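PDB 2OD5: hypothetical protein from Uncultured marine organism, which is of unknown function but probably binds nucleic acid through a fold resembling a winged helix-turn-helix. Local coordinates for residues A[37-40]-A[45-48]; A[67-70]-A[76-79]. All coordinates share one frame; numbering follows the deposited sequence. Where two conformers were deposited one is given.

Contact 1: A[37-40]-A[45-48]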
ATOM      1  N   HIS A  37      -4.032   5.565  -7.391  1.00 29.65           N
ATOM      2  CA  HIS A  37      -4.234   6.833  -6.700  1.00 30.70           C
ATOM      3  C   HIS A  37      -2.988   7.676  -6.708  1.00 31.15           C
ATOM      4  O   HIS A  37      -3.021   8.849  -7.068  1.00 32.67           O
ATOM      5  CB  HIS A  37      -4.658   6.580  -5.245  1.00 31.60           C
ATOM      6  CG  HIS A  37      -4.804   7.842  -4.478  1.00 34.48           C
ATOM      7  ND1 HIS A  37      -5.822   8.729  -4.738  1.00 33.71           N
ATOM      8  CD2 HIS A  37      -4.011   8.424  -3.548  1.00 37.69           C
ATOM      9  CE1 HIS A  37      -5.683   9.783  -3.947  1.00 40.82           C
ATOM     10  NE2 HIS A  37      -4.581   9.634  -3.230  1.00 35.86           N
ATOM     11  N   ILE A  38      -1.879   7.102  -6.263  1.00 31.81           N
ATOM     12  CA  ILE A  38      -0.571   7.768  -6.211  0.50 32.45           C
ATOM     13  C   ILE A  38      -0.161   8.314  -7.577  1.00 33.44           C
ATOM     14  O   ILE A  38       0.203   9.479  -7.759  1.00 34.57           O
ATOM     15  CB  ILE A  38       0.501   6.739  -5.733  0.50 31.90           C
ATOM     16  CG1 ILE A  38       0.339   6.433  -4.241  0.50 33.47           C
ATOM     17  CG2 ILE A  38       1.885   7.234  -5.930  0.50 27.99           C
ATOM     18  CD1 ILE A  38       0.469   7.657  -3.352  0.50 40.53           C
ATOM     19  N   ASN A  39      -0.202   7.429  -8.551  1.00 33.78           N
ATOM     20  CA  ASN A  39       0.234   7.798  -9.877  1.00 31.97           C
ATOM     21  C   ASN A  39      -0.694   8.809 -10.584  1.00 34.05           C
ATOM     22  O   ASN A  39      -0.286   9.436 -11.562  1.00 36.38           O
ATOM     23  CB  ASN A  39       0.449   6.554 -10.738  1.00 31.96           C
ATOM     24  CG  ASN A  39       1.750   5.818 -10.405  1.00 30.84           C
ATOM     25  OD1 ASN A  39       2.516   6.259  -9.556  1.00 34.03           O
ATOM     26  ND2 ASN A  39       2.005   4.702 -11.087  1.00 33.57           N
ATOM     27  N   SER A  40      -1.928   8.947 -10.105  1.00 33.41           N
ATOM     28  CA  SER A  40      -2.865   9.937 -10.617  1.00 34.22           C
ATOM     29  C   SER A  40      -2.624  11.344 -10.113  1.00 32.92           C
ATOM     30  O   SER A  40      -3.212  12.279 -10.651  1.00 34.19           O
ATOM     31  CB  SER A  40      -4.313   9.525 -10.323  1.00 34.64           C
ATOM     32  OG  SER A  40      -4.642   9.825  -8.985  1.00 40.41           O
ATOM     33  N   GLY A  45       5.457   9.554 -10.459  1.00 30.06           N
ATOM     34  CA  GLY A  45       4.858   8.482  -9.710  1.00 30.26           C
ATOM     35  C   GLY A  45       5.832   7.342  -9.485  1.00 31.43           C
ATOM     36  O   GLY A  45       7.051   7.552  -9.439  1.00 29.96           O
ATOM     37  N   THR A  46       5.289   6.130  -9.385  1.00 32.57           N
ATOM     38  CA  THR A  46       6.092   4.969  -9.029  1.00 32.56           C
ATOM     39  C   THR A  46       5.626   3.721  -9.775  1.00 32.64           C
ATOM     40  O   THR A  46       4.767   3.799 -10.674  1.00 31.38           O
ATOM     41  CB  THR A  46       6.060   4.790  -7.476  1.00 35.59           C
ATOM     42  OG1 THR A  46       7.053   3.850  -7.053  1.00 41.18           O
ATOM     43  CG2 THR A  46       4.677   4.397  -6.983  1.00 32.98           C
ATOM     44  N   THR A  47       6.233   2.590  -9.444  1.00 31.96           N
ATOM     45  CA  THR A  47       5.913   1.308 -10.054  1.00 33.79           C
ATOM     46  C   THR A  47       5.324   0.399  -8.999  1.00 33.16           C
ATOM     47  O   THR A  47       5.478   0.656  -7.796  1.00 30.96           O
ATOM     48  CB  THR A  47       7.173   0.626 -10.605  1.00 34.73           C
ATOM     49  OG1 THR A  47       8.076   0.329  -9.541  1.00 34.69           O
ATOM     50  CG2 THR A  47       7.893   1.504 -11.642  1.00 38.32           C
ATOM     51  N   SER A  48       4.676  -0.685  -9.420  1.00 32.81           N
ATOM     52  CA  SER A  48       4.067  -1.571  -8.416  1.00 32.94           C
ATOM     53  C   SER A  48       5.166  -2.209  -7.574  1.00 33.67           C
ATOM     54  O   SER A  48       4.987  -2.401  -6.358  1.00 33.34           O
ATOM     55  CB  SER A  48       3.185  -2.632  -9.086  1.00 35.52           C
ATOM     56  OG  SER A  48       3.913  -3.291 -10.096  1.00 40.31           O
TER
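In the linker between helices 31-39 and 48-57, which probably form a helix-turn-helix, Asn39, late in helix 31-39, reaches across to Thr46, in the loop that leads into helix 48-57. Its side-chain amide grips both backbone polar groups of that one residue. OD1 of Asn39 accepts the N-H of Thr46 at 2.8 Å (162° at the hydrogen), and ND2 of Asn39 donates to Thr46 O at 2.9 Å. The carbonyl oxygen of Thr46 lies close to the plane of the amide, and the paired bonds fix the rotation of the group. With chi1 at -76°, CG of Asn39 stands anti to its own carbonyl carbon, which sends the amide toward the loop. Gly45 is reached by the same oxygen: its CA lies 3.2 Å from Asn39 OD1, and its positive phi is one that glycine adopts readily. Beside the polar pair, the methyls Ile38 CG2 and Thr46 CG2 meet at 4.1 Å; Ile38 also packs on Lys19 and Ile20 of helix 9-23, and Thr46 on Leu35. A linker tied back to helix 31-39 and leading, through the N-cap Thr47, into helix 48-57 is consistent with a helix-turn-helix whose turn is longer than the classical one.

Contact 2: A[67-70]-A[76-79]; sequences IKRS and GYDI
The carbonyl oxygen of Tyr77 receives the N-H of Arg69 at 2.8 Å in a nearly straight bond (173° at the hydrogen), and CA of Lys68 adds a weaker C-H...O approach to the same oxygen. This belongs to the antiparallel beta hairpin of strands 61-71 and 75-84, in the position of the wing of a winged helix domain. Tyr77 N returns a bond to Arg69 O, and a second two-bond pair joins Ile67 and Ile79, in which Ile79 N reaches Ile67 O at 2.8 Å. Between these hydrogen-bonded pairs sits the non-hydrogen-bonded pair Lys68 and Asp78.

Arg69, Tyr77, Ile67 and Ile79 share one face of the hairpin. Here CB of Arg69 lies over the Tyr77 ring, 3.9 Å from its centroid, in a CH-pi contact displaced toward the ring's rim. Tyr77 CG is held between its backbone N and carbonyl carbon (chi1 58°), which brings the ring across to the neighbouring strand. The arginine chain then bends away at chi2, and its NE bonds to Ser74 OG in the hairpin loop. Alongside, Ile79 CD1 packs 3.7 Å from Ile67 CB. On the other face the charges of Lys68 and Asp78 stay apart, NZ of Lys68 being 4.9 Å from Asp78 OD1, whereas that oxygen lies just 3.1 Å from Lys68 CG.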
ATOM      1  N   ILE A  67      -4.134 -12.156  -1.475  1.00 28.87           N
ATOM      2  CA  ILE A  67      -4.570 -13.235  -2.360  1.00 27.58           C
ATOM      3  C   ILE A  67      -3.431 -13.494  -3.316  1.00 27.56           C
ATOM      4  O   ILE A  67      -2.913 -12.574  -3.937  1.00 29.22           O
ATOM      5  CB  ILE A  67      -5.818 -12.849  -3.170  1.00 29.62           C
ATOM      6  CG1 ILE A  67      -7.009 -12.612  -2.243  1.00 33.80           C
ATOM      7  CG2 ILE A  67      -6.230 -13.952  -4.177  1.00 29.79           C
ATOM      8  CD1 ILE A  67      -8.114 -11.857  -2.926  1.00 36.31           C
ATOM      9  N   LYS A  68      -3.042 -14.748  -3.438  1.00 30.34           N
ATOM     10  CA  LYS A  68      -2.098 -15.161  -4.449  1.00 31.53           C
ATOM     11  C   LYS A  68      -2.865 -16.068  -5.401  1.00 27.42           C
ATOM     12  O   LYS A  68      -3.569 -16.965  -4.951  1.00 26.81           O
ATOM     13  CB  LYS A  68      -0.956 -15.925  -3.801  1.00 31.78           C
ATOM     14  CG  LYS A  68       0.145 -16.397  -4.761  1.00 43.13           C
ATOM     15  CD  LYS A  68       1.205 -17.242  -3.996  1.00 43.41           C
ATOM     16  CE  LYS A  68       2.401 -17.621  -4.865  1.00 49.88           C
ATOM     17  NZ  LYS A  68       1.969 -18.273  -6.129  1.00 59.16           N
ATOM     18  N   ARG A  69      -2.727 -15.811  -6.684  1.00 26.64           N
ATOM     19  CA  ARG A  69      -3.329 -16.647  -7.699  1.00 28.09           C
ATOM     20  C   ARG A  69      -2.227 -17.236  -8.537  1.00 28.57           C
ATOM     21  O   ARG A  69      -1.278 -16.544  -8.910  1.00 30.17           O
ATOM     22  CB  ARG A  69      -4.274 -15.828  -8.579  1.00 31.71           C
ATOM     23  CG  ARG A  69      -4.796 -16.528  -9.814  1.00 31.00           C
ATOM     24  CD  ARG A  69      -5.638 -17.709  -9.492  1.00 29.87           C
ATOM     25  NE  ARG A  69      -5.835 -18.567 -10.643  1.00 26.00           N
ATOM     26  CZ  ARG A  69      -6.501 -19.711 -10.614  1.00 27.05           C
ATOM     27  NH1 ARG A  69      -7.022 -20.139  -9.482  1.00 27.43           N
ATOM     28  NH2 ARG A  69      -6.624 -20.417 -11.711  1.00 32.09           N
ATOM     29  N   SER A  70      -2.397 -18.500  -8.875  1.00 27.97           N
ATOM     30  CA  SER A  70      -1.546 -19.155  -9.845  1.00 29.15           C
ATOM     31  C   SER A  70      -2.382 -20.120 -10.677  1.00 26.66           C
ATOM     32  O   SER A  70      -3.286 -20.756 -10.181  1.00 26.32           O
ATOM     33  CB  SER A  70      -0.458 -19.893  -9.100  1.00 31.23           C
ATOM     34  OG  SER A  70       0.374 -20.592 -10.006  1.00 42.26           O
ATOM     35  N   GLY A  76       0.793 -16.275 -12.654  1.00 37.27           N
ATOM     36  CA  GLY A  76       0.765 -15.986 -11.228  1.00 37.28           C
ATOM     37  C   GLY A  76       0.734 -14.494 -10.937  1.00 38.03           C
ATOM     38  O   GLY A  76       1.342 -13.702 -11.649  1.00 39.20           O
ATOM     39  N   TYR A  77       0.015 -14.102  -9.895  1.00 32.71           N
ATOM     40  CA  TYR A  77       0.072 -12.749  -9.402  1.00 30.72           C
ATOM     41  C   TYR A  77      -0.436 -12.717  -7.968  1.00 28.87           C
ATOM     42  O   TYR A  77      -1.048 -13.685  -7.502  1.00 28.59           O
ATOM     43  CB  TYR A  77      -0.759 -11.821 -10.266  1.00 32.13           C
ATOM     44  CG  TYR A  77      -2.213 -12.186 -10.401  1.00 29.98           C
ATOM     45  CD1 TYR A  77      -3.155 -11.758  -9.490  1.00 34.71           C
ATOM     46  CD2 TYR A  77      -2.648 -12.937 -11.484  1.00 35.39           C
ATOM     47  CE1 TYR A  77      -4.489 -12.076  -9.653  1.00 35.71           C
ATOM     48  CE2 TYR A  77      -3.956 -13.279 -11.640  1.00 33.05           C
ATOM     49  CZ  TYR A  77      -4.876 -12.834 -10.745  1.00 33.83           C
ATOM     50  OH  TYR A  77      -6.175 -13.201 -10.971  1.00 41.52           O
ATOM     51  N   ASP A  78      -0.104 -11.637  -7.263  1.00 29.71           N
ATOM     52  CA  ASP A  78      -0.532 -11.433  -5.883  1.00 33.30           C
ATOM     53  C   ASP A  78      -1.304 -10.136  -5.813  1.00 33.95           C
ATOM     54  O   ASP A  78      -1.051  -9.226  -6.591  1.00 35.10           O
ATOM     55  CB  ASP A  78       0.667 -11.213  -4.942  1.00 38.18           C
ATOM     56  CG  ASP A  78       1.578 -12.380  -4.866  1.00 49.31           C
ATOM     57  OD1 ASP A  78       1.177 -13.485  -5.278  1.00 64.43           O
ATOM     58  OD2 ASP A  78       2.715 -12.186  -4.386  1.00 59.96           O
ATOM     59  N   ILE A  79      -2.227 -10.039  -4.860  1.00 31.08           N
ATOM     60  CA  ILE A  79      -2.899  -8.782  -4.575  1.00 34.00           C
ATOM     61  C   ILE A  79      -2.783  -8.638  -3.059  1.00 31.44           C
ATOM     62  O   ILE A  79      -3.168  -9.548  -2.338  1.00 31.62           O
ATOM     63  CB  ILE A  79      -4.418  -8.817  -4.905  1.00 38.04           C
ATOM     64  CG1 ILE A  79      -4.686  -9.435  -6.266  1.00 49.64           C
ATOM     65  CG2 ILE A  79      -4.985  -7.381  -4.849  1.00 44.09           C
ATOM     66  CD1 ILE A  79      -5.133 -10.877  -6.200  1.00 56.86           C
TER

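In the fold
From the N terminus, helix 9-23 and the short strand 29-30 lead to helix 31-39, from whose last turn contact 1 closes a loop with four residues between its segments. Helix 48-57, which begins at the end of contact 1 and would correspond to the recognition helix, leads on toward contact 2. The chain then enters strand 61-71, turns, and comes back along strand 75-84, where contact 2 closes the hairpin near its distal end. The two contacts follow in series, neither nested nor crossed; the centres of contact 1 and contact 2 are about 20 Å apart. Contact 1 ties helix 31-39 to the linker before helix 48-57; contact 2 ties strand to strand. Strand 75-84 also pairs with strand 29-30, joining the hairpin to the helical part.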